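Local coordinates for alanine glyoxylate transaminase (Thermococcus litoralis, PDB 2ZC0) that catalyses pyridoxal-phosphate-dependent transfer of the amino group of alanine to glyoxylate and works as a homodimer, at the interface of chains A and B. Coordinates in Å, arbitrary orientation; residue numbers count along the deposited sequence, not the author numbering. Chains: chain A/B, Alanine glyoxylate transaminase.

The interface of chains A and B. Residues chain A 208, 210, 237-238, 264; chain B 1, 3, 6.
B:Tyr6 lies against A:Leu210 and points its phenol at A:Asp208, fastening the N-terminal segment of one subunit to the other across the homodimer interface. Methyl CD1 of A:Leu210, at the start of strand 210-214, sits over one face of the B:Tyr6 ring, 3.7 Å from its centroid and displaced toward the rim, a CH-pi contact; CD2 reaches the CB end of the same side chain. At the ring's tip, B:Tyr6 OH donates a hydrogen bond to A:Asp208 OD1 (2.7 Å), meeting the syn lone pair, with the carboxylate turned almost perpendicular (88°) to the ring. A:Asp208 OD1 also takes A:Arg238 NH2 on its anti lone pair at 2.8 Å, as a salt bridge, and NH1 from above the carboxylate plane, so three donors grip one oxygen. An alanine in place of A:Asp208 would probably leave the B:Tyr6 hydroxyl without its acceptor and the A:Arg238 guanidinium without its counter-charge, freer to turn. B:Met1 supports that guanidinium: its chain bends at chi3 (-97°) and sets methyl CE over the centre of one face, 3.7 Å from A:Arg238 CZ. B:Tyr3, on 3-10 helix 3-6 with B:Tyr6, packs its CB and CD2 side against A:Ile264 of helix 262-272, CD1 of the isoleucine lying 3.6 Å from CD2 of the tyrosine. B:Tyr3 OH donates to the backbone carbonyl O of A:Gly237 at 2.8 Å, in the carbonyl plane and on a lone pair, with a C=O...OH angle of 128°.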
# COMPACT_ATOMS: atom_id res chain seq x y z
N ASP A 208 22.94 1.57 -10.69
CA ASP A 208 22.42 2.56 -9.75
C ASP A 208 21.47 1.90 -8.76
O ASP A 208 20.26 2.09 -8.81
CB ASP A 208 21.72 3.68 -10.53
CG ASP A 208 21.31 4.85 -9.63
OD1 ASP A 208 21.91 5.02 -8.54
OD2 ASP A 208 20.39 5.60 -10.05
N LEU A 210 21.19 0.48 -4.42
CA LEU A 210 21.69 0.70 -3.07
C LEU A 210 21.99 -0.68 -2.52
O LEU A 210 21.39 -1.67 -2.95
CB LEU A 210 20.61 1.39 -2.22
CG LEU A 210 20.83 2.86 -1.82
CD1 LEU A 210 21.43 3.68 -2.94
CD2 LEU A 210 19.50 3.42 -1.39
N GLY A 237 28.93 6.16 -2.03
CA GLY A 237 27.94 6.23 -0.97
C GLY A 237 26.66 5.46 -1.27
O GLY A 237 25.56 5.91 -0.96
N ARG A 238 26.82 4.29 -1.89
CA ARG A 238 25.70 3.44 -2.26
C ARG A 238 25.44 2.34 -1.24
O ARG A 238 24.55 1.51 -1.44
CB ARG A 238 25.93 2.77 -3.61
CG ARG A 238 25.94 3.69 -4.78
CD ARG A 238 26.27 2.94 -6.06
NE ARG A 238 26.06 3.82 -7.20
CZ ARG A 238 24.87 4.29 -7.55
NH1 ARG A 238 24.76 5.09 -8.60
NH2 ARG A 238 23.80 3.93 -6.85
N ILE A 264 18.01 9.48 3.37
CA ILE A 264 17.68 8.19 3.98
C ILE A 264 17.90 8.30 5.48
O ILE A 264 17.02 7.95 6.27
CB ILE A 264 18.54 7.05 3.38
CG1 ILE A 264 18.06 6.74 1.96
CG2 ILE A 264 18.43 5.79 4.24
CD1 ILE A 264 18.95 5.78 1.22
N MET B 1 25.06 12.62 -2.87
CA MET B 1 24.10 11.89 -3.74
C MET B 1 22.69 12.26 -3.27
O MET B 1 22.49 12.61 -2.11
CB MET B 1 24.33 10.38 -3.60
CG MET B 1 23.60 9.52 -4.62
SD MET B 1 23.85 7.73 -4.35
CE MET B 1 25.20 7.39 -5.50
N TYR B 3 19.54 10.94 -2.15
CA TYR B 3 18.91 9.70 -1.70
C TYR B 3 17.39 9.73 -1.76
O TYR B 3 16.73 8.72 -1.53
CB TYR B 3 19.36 9.35 -0.28
CG TYR B 3 20.84 9.10 -0.17
CD1 TYR B 3 21.71 10.13 0.19
CD2 TYR B 3 21.38 7.85 -0.47
CE1 TYR B 3 23.08 9.92 0.26
CE2 TYR B 3 22.76 7.64 -0.40
CZ TYR B 3 23.60 8.68 -0.03
OH TYR B 3 24.96 8.47 0.05
N TYR B 6 15.60 7.11 -3.89
CA TYR B 6 15.54 5.71 -3.48
C TYR B 6 14.46 5.42 -2.44
O TYR B 6 14.07 4.27 -2.23
CB TYR B 6 16.90 5.26 -2.89
CG TYR B 6 18.07 5.58 -3.80
CD1 TYR B 6 18.66 6.84 -3.80
CD2 TYR B 6 18.54 4.63 -4.72
CE1 TYR B 6 19.69 7.16 -4.68
CE2 TYR B 6 19.57 4.94 -5.62
CZ TYR B 6 20.14 6.21 -5.59
OH TYR B 6 21.14 6.54 -6.47